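Local coordinates for D-mannose isomerase (Marinomonas mediterranea, PDB 5X32), which catalyses the reversible isomerization of D-mannose to D-fructose, and less efficiently acts on D-lyxose, but does not accept D-glucose, at residues F117-L120 / A121-A125; L143-T146 / H147-N151; I359-E362 / N363-Y367. All coordinates share one frame; numbering follows the deposited sequence.

Overall arrangement
Contacts 1 and 2 belong to consecutive helices, 112-127 and 133-147, and meet directly where I119 CD1 packs 3.7 Å from L144 CD1, although their centres lie 18 Å apart. Contact 1 is the one near the catalytic centre: the side chain of F117 comes to about 6 Å from that of H380 and about 9 Å from that of H251, the two histidines inferred from relatives to exchange the proton, and about 5 Å from a bound phosphate, probably from the crystallisation liquor. Contact 3 is a surface turn on the opposite side of the chain's centre, its nearest atoms about 17 Å from those of contact 1 and about 28 Å from those of contact 2.

Contact 1. Residues F117-L120 / A121-A125; sequences FVIL and AYSNA
V118 and Y122 sit side by side one turn apart on helix 112-127, and this pair is the tight part of the contact. V118 holds CG1 anti to its own N (chi1 167°), which sets that methyl against the tyrosine ring, 3.5 Å from Y122 CE2. The carbonyl O of V118 lies over one face of the same ring, 3.5 Å from Y122 CG, while accepting the ordinary helical bond from Y122 N. The ring's OH is hydrogen-bonded to the OH of Y96, and the ring packs among I137 and T140 of helix 133-147. Replacing Y122 with an alanine is likely to leave V118 CG1 without its ring neighbour and the hydroxyl of Y96 without this partner. Looser is the F117 end, where F117 CB points away, 5.8 Å from A121 N, and the phenyl lies farther off, meeting Y379, H178 and Y113; even there the residue is buried, so the contact has no solvent side.

Two polar side chains fold back on the helix. S123 OG donates to I119 O at 3.1 Å, from above the carbonyl plane, beside the bond from S123 N. N124 ND2 reaches L120 O at 3.0 Å, again from above the plane. Burial of serine and asparagine in this (alpha/alpha)6 barrel is consistent with carbonyls of their own helix accepting bonds from S123 OG and N124 ND2, while Q64 serves N124 OD1.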
# COMPACT_ATOMS: atom_id res chain seq x y z
N PHE A 117 -8.08 -3.25 2.65
CA PHE A 117 -7.93 -3.35 1.21
C PHE A 117 -9.26 -3.70 0.51
O PHE A 117 -9.46 -3.36 -0.67
CB PHE A 117 -6.83 -4.34 0.84
CG PHE A 117 -5.49 -3.70 0.74
CD1 PHE A 117 -5.20 -2.86 -0.31
CD2 PHE A 117 -4.51 -3.94 1.69
CE1 PHE A 117 -3.96 -2.24 -0.41
CE2 PHE A 117 -3.27 -3.33 1.60
CZ PHE A 117 -2.99 -2.49 0.54
N VAL A 118 -10.18 -4.33 1.24
CA VAL A 118 -11.51 -4.60 0.72
C VAL A 118 -12.24 -3.26 0.48
O VAL A 118 -12.82 -3.04 -0.59
CB VAL A 118 -12.33 -5.50 1.68
CG1 VAL A 118 -13.81 -5.51 1.28
CG2 VAL A 118 -11.79 -6.92 1.64
N ILE A 119 -12.15 -2.36 1.46
CA ILE A 119 -12.70 -1.01 1.31
C ILE A 119 -12.04 -0.25 0.16
O ILE A 119 -12.72 0.39 -0.64
CB ILE A 119 -12.54 -0.20 2.62
CG1 ILE A 119 -13.57 -0.66 3.64
CG2 ILE A 119 -12.72 1.29 2.37
CD1 ILE A 119 -13.43 -0.03 4.99
N LEU A 120 -10.72 -0.36 0.04
CA LEU A 120 -10.00 0.29 -1.06
C LEU A 120 -10.53 -0.18 -2.41
O LEU A 120 -10.84 0.64 -3.31
CB LEU A 120 -8.50 0.02 -0.95
CG LEU A 120 -7.66 0.72 -2.01
CD1 LEU A 120 -7.58 2.22 -1.75
CD2 LEU A 120 -6.28 0.08 -2.13
N ALA A 121 -10.64 -1.50 -2.55
CA ALA A 121 -11.16 -2.10 -3.77
C ALA A 121 -12.59 -1.63 -4.06
O ALA A 121 -12.91 -1.29 -5.20
CB ALA A 121 -11.10 -3.62 -3.70
N TYR A 122 -13.45 -1.59 -3.04
CA TYR A 122 -14.82 -1.11 -3.27
C TYR A 122 -14.86 0.35 -3.69
O TYR A 122 -15.65 0.69 -4.57
CB TYR A 122 -15.73 -1.33 -2.04
CG TYR A 122 -16.08 -2.80 -1.84
CD1 TYR A 122 -16.02 -3.68 -2.90
CD2 TYR A 122 -16.41 -3.30 -0.58
CE1 TYR A 122 -16.31 -5.01 -2.74
CE2 TYR A 122 -16.70 -4.64 -0.41
CZ TYR A 122 -16.66 -5.49 -1.50
OH TYR A 122 -16.93 -6.84 -1.36
N SER A 123 -13.99 1.20 -3.11
CA SER A 123 -13.89 2.58 -3.56
C SER A 123 -13.63 2.60 -5.05
O SER A 123 -14.37 3.22 -5.81
CB SER A 123 -12.75 3.34 -2.86
OG SER A 123 -12.93 3.40 -1.46
N ASN A 124 -12.64 1.84 -5.48
CA ASN A 124 -12.31 1.86 -6.90
C ASN A 124 -13.46 1.35 -7.78
O ASN A 124 -13.73 1.91 -8.87
CB ASN A 124 -11.02 1.08 -7.13
CG ASN A 124 -9.80 1.92 -6.82
OD1 ASN A 124 -9.29 2.62 -7.69
ND2 ASN A 124 -9.35 1.88 -5.56
N ALA A 125 -14.14 0.32 -7.29
CA ALA A 125 -15.34 -0.17 -7.97
C ALA A 125 -16.33 0.98 -8.16
O ALA A 125 -16.83 1.20 -9.26
CB ALA A 125 -15.99 -1.30 -7.18

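Contact 2. Residues L143-T146 / H147-N151; sequences LLET and HFWEN
W149 extends its indole with CG anti to the backbone N (chi1 180°), and E145 bends back at chi2 (61°) to meet it, leaving the two side chains alongside each other and pointing the same way. E145 OE1 lies over one face of the five-membered ring, 3.4 Å from W149 CG, with the carboxylate and ring planes 24° apart. R198 of helix 193-212 ties the pair together: it forms a salt bridge with OE1 and a cation-pi contact with W149, which probably offsets the cost of a negative group over an electron-rich face. The indole NE1 points to N151 OD1, 3.1 Å away and near the ring plane.

Here helix 133-147 runs out and the chain passes into the edge strand 149-150 of a five-stranded antiparallel sheet. At that end L144 O accepts hydrogen bonds from F148 N and W149 N, the latter at 2.9 Å, an i to i+5 bond beyond the regular helical pattern. H147 N still bonds to L143 O at 3.0 Å, and H147 ND1 adds a weak bond to the same oxygen. The methyl CG2 of T146 stands over the imidazole face of H147, 3.8 Å from the ring centroid, a CH-pi contact; the ring also stacks on W164. On the buried side L144 CD2 touches F148 CB at 3.7 Å, and F148 continues the packing onto L115, L157 and I160.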
# COMPACT_ATOMS: atom_id res chain seq x y z
N LEU A 143 -18.81 -3.45 9.51
CA LEU A 143 -18.23 -4.69 9.97
C LEU A 143 -17.03 -4.37 10.84
O LEU A 143 -16.82 -4.97 11.90
CB LEU A 143 -17.81 -5.55 8.79
CG LEU A 143 -16.99 -6.79 9.13
CD1 LEU A 143 -17.77 -7.78 9.96
CD2 LEU A 143 -16.54 -7.47 7.85
N LEU A 144 -16.32 -3.31 10.45
CA LEU A 144 -15.08 -2.97 11.12
C LEU A 144 -15.45 -2.29 12.42
O LEU A 144 -14.93 -2.65 13.49
CB LEU A 144 -14.26 -2.07 10.19
CG LEU A 144 -13.24 -2.76 9.29
CD1 LEU A 144 -12.90 -1.89 8.12
CD2 LEU A 144 -11.98 -3.05 10.11
N GLU A 145 -16.47 -1.43 12.33
CA GLU A 145 -16.90 -0.67 13.49
C GLU A 145 -17.32 -1.62 14.59
O GLU A 145 -16.95 -1.46 15.76
CB GLU A 145 -18.04 0.29 13.13
CG GLU A 145 -18.06 1.57 13.97
CD GLU A 145 -16.80 2.42 13.82
OE1 GLU A 145 -16.59 3.32 14.67
OE2 GLU A 145 -16.02 2.21 12.85
N THR A 146 -18.09 -2.63 14.18
CA THR A 146 -18.64 -3.61 15.08
C THR A 146 -17.56 -4.49 15.67
O THR A 146 -17.62 -4.85 16.84
CB THR A 146 -19.66 -4.48 14.37
OG1 THR A 146 -20.75 -3.66 13.96
CG2 THR A 146 -20.15 -5.57 15.29
N HIS A 147 -16.56 -4.85 14.87
CA HIS A 147 -15.65 -5.88 15.36
C HIS A 147 -14.21 -5.41 15.62
O HIS A 147 -13.52 -6.01 16.44
CB HIS A 147 -15.65 -7.06 14.38
CG HIS A 147 -16.93 -7.84 14.36
ND1 HIS A 147 -17.81 -7.81 13.30
CD2 HIS A 147 -17.43 -8.75 15.23
CE1 HIS A 147 -18.83 -8.61 13.54
NE2 HIS A 147 -18.62 -9.20 14.71
N PHE A 148 -13.74 -4.38 14.93
CA PHE A 148 -12.33 -4.01 15.02
C PHE A 148 -12.10 -2.66 15.67
O PHE A 148 -11.06 -2.42 16.27
CB PHE A 148 -11.66 -4.01 13.64
CG PHE A 148 -11.54 -5.37 13.04
CD1 PHE A 148 -10.37 -6.10 13.20
CD2 PHE A 148 -12.61 -5.94 12.35
CE1 PHE A 148 -10.27 -7.38 12.67
CE2 PHE A 148 -12.51 -7.21 11.82
CZ PHE A 148 -11.34 -7.93 11.97
N TRP A 149 -13.08 -1.76 15.54
CA TRP A 149 -12.91 -0.41 16.03
C TRP A 149 -12.75 -0.41 17.54
O TRP A 149 -13.52 -1.02 18.26
CB TRP A 149 -14.08 0.47 15.62
CG TRP A 149 -13.94 1.86 16.12
CD1 TRP A 149 -14.82 2.55 16.89
CD2 TRP A 149 -12.83 2.75 15.90
NE1 TRP A 149 -14.35 3.80 17.16
CE2 TRP A 149 -13.12 3.96 16.57
CE3 TRP A 149 -11.62 2.64 15.20
CZ2 TRP A 149 -12.25 5.05 16.56
CZ3 TRP A 149 -10.75 3.74 15.20
CH2 TRP A 149 -11.08 4.92 15.87
N GLU A 150 -11.71 0.25 18.02
CA GLU A 150 -11.45 0.29 19.44
C GLU A 150 -11.51 1.74 19.91
O GLU A 150 -10.49 2.41 20.07
CB GLU A 150 -10.11 -0.34 19.76
CG GLU A 150 -10.16 -1.83 19.96
CD GLU A 150 -8.86 -2.38 20.51
OE1 GLU A 150 -7.79 -2.16 19.89
OE2 GLU A 150 -8.91 -3.08 21.54
N ASN A 151 -12.74 2.21 20.13
CA ASN A 151 -13.01 3.62 20.39
C ASN A 151 -12.19 4.27 21.50
O ASN A 151 -11.88 5.46 21.41
CB ASN A 151 -14.49 3.80 20.70
CG ASN A 151 -14.93 5.24 20.53
OD1 ASN A 151 -15.40 5.65 19.46
ND2 ASN A 151 -14.79 6.03 21.60

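Contact 3. Residues I359-E362 / N363-Y367; sequences ILDE and NNAQY
D361 OD1 and A365 N make the central bond of this turn, 2.7 Å long and nearly straight at 160°, with the N-H coming from above the carboxylate plane. The same oxygen takes a weak bond from N363 N. OD2, the other oxygen, has a long, weak bond from N363 ND2 at 3.5 Å, where amide and carboxylate are turned almost perpendicular (83°). The carboxylate can do this because CG stands between the backbone N and the carbonyl carbon (chi1 65°), folded in over the loop.

Behind the side chain, the backbone of D361 is gripped as well. Its O receives N364 N at 2.9 Å, closing a type I turn from D361 to N364, and its N donates to A365 O, also at 2.9 Å. With N364 at positive phi, this is the bonding of a type I turn followed by a G1 bulge; D361 OD1 also accepts the N-H of A365, adding a side-chain bond to the backbone pair of the turn.

Apolar groups flank the turn. I359 CD1 meets Y367 CE2 at 3.9 Å, the two side chains crossing at a slant, and farther along the tyrosine OH comes within 3.5 Å of D361 CB. L360 CD2 rests on Q366 CG, 3.5 Å away. The polar ends of Y367 and Q366 are held from outside: Y367 OH by D308, which probably limits the swing of the ring beside D361, and Q366 NE2 by D40.

Strand 359-360 is an outer strand of a three-stranded antiparallel sheet, pairing through L360 with K309 of strand 304-310; K309 NZ also bonds to E362 O. L360 and N364 both rest on H347 of helix 331-347, setting the turn between that helix and the sheet edge.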
# COMPACT_ATOMS: atom_id res chain seq x y z
N ILE A 359 12.67 -7.59 -4.53
CA ILE A 359 13.66 -7.46 -3.49
C ILE A 359 15.08 -7.77 -3.94
O ILE A 359 15.32 -8.79 -4.58
CB ILE A 359 13.28 -8.36 -2.31
CG1 ILE A 359 14.34 -8.30 -1.20
CG2 ILE A 359 13.06 -9.78 -2.80
CD1 ILE A 359 14.09 -9.27 -0.07
N LEU A 360 16.01 -6.89 -3.59
CA LEU A 360 17.45 -7.13 -3.78
C LEU A 360 18.16 -7.22 -2.45
O LEU A 360 17.61 -6.80 -1.42
CB LEU A 360 18.07 -6.01 -4.61
CG LEU A 360 17.25 -5.64 -5.83
CD1 LEU A 360 17.79 -4.41 -6.50
CD2 LEU A 360 17.30 -6.81 -6.78
N ASP A 361 19.35 -7.81 -2.45
CA ASP A 361 20.19 -7.82 -1.24
C ASP A 361 20.99 -6.51 -1.10
O ASP A 361 20.89 -5.62 -1.96
CB ASP A 361 21.12 -9.04 -1.24
CG ASP A 361 22.17 -9.01 -2.37
OD1 ASP A 361 22.31 -7.97 -3.07
OD2 ASP A 361 22.84 -10.05 -2.58
N GLU A 362 21.81 -6.42 -0.04
CA GLU A 362 22.85 -5.38 0.11
C GLU A 362 23.47 -4.89 -1.18
O GLU A 362 23.61 -3.69 -1.40
CB GLU A 362 23.98 -5.89 1.00
CG GLU A 362 23.64 -5.83 2.45
CD GLU A 362 24.69 -6.42 3.37
OE1 GLU A 362 25.34 -7.43 2.98
OE2 GLU A 362 24.88 -5.88 4.48
N ASN A 363 23.83 -5.84 -2.04
CA ASN A 363 24.65 -5.56 -3.20
C ASN A 363 23.83 -5.38 -4.46
O ASN A 363 24.37 -5.41 -5.56
CB ASN A 363 25.66 -6.69 -3.37
CG ASN A 363 26.17 -7.20 -2.03
OD1 ASN A 363 26.91 -6.51 -1.32
ND2 ASN A 363 25.75 -8.41 -1.67
N ASN A 364 22.52 -5.22 -4.28
CA ASN A 364 21.58 -5.01 -5.37
C ASN A 364 21.43 -6.25 -6.26
O ASN A 364 21.03 -6.16 -7.43
CB ASN A 364 22.00 -3.80 -6.22
CG ASN A 364 22.34 -2.58 -5.35
OD1 ASN A 364 21.72 -2.36 -4.30
ND2 ASN A 364 23.32 -1.78 -5.79
N ALA A 365 21.69 -7.42 -5.69
CA ALA A 365 21.48 -8.68 -6.39
C ALA A 365 20.10 -9.24 -6.08
O ALA A 365 19.68 -9.21 -4.92
CB ALA A 365 22.53 -9.68 -5.99
N GLN A 366 19.40 -9.76 -7.08
CA GLN A 366 18.12 -10.43 -6.83
C GLN A 366 18.36 -11.69 -6.02
O GLN A 366 19.43 -12.28 -6.07
CB GLN A 366 17.40 -10.77 -8.13
CG GLN A 366 16.99 -9.56 -8.93
CD GLN A 366 16.33 -9.90 -10.24
OE1 GLN A 366 16.84 -9.59 -11.32
NE2 GLN A 366 15.16 -10.53 -10.16
N TYR A 367 17.37 -12.08 -5.24
CA TYR A 367 17.49 -13.31 -4.47
C TYR A 367 17.04 -14.50 -5.31
O TYR A 367 17.57 -15.61 -5.18
CB TYR A 367 16.66 -13.22 -3.20
CG TYR A 367 17.36 -12.56 -2.05
CD1 TYR A 367 18.32 -13.24 -1.31
CD2 TYR A 367 17.07 -11.25 -1.69
CE1 TYR A 367 18.96 -12.64 -0.25
CE2 TYR A 367 17.70 -10.64 -0.63
CZ TYR A 367 18.64 -11.34 0.09
OH TYR A 367 19.27 -10.73 1.14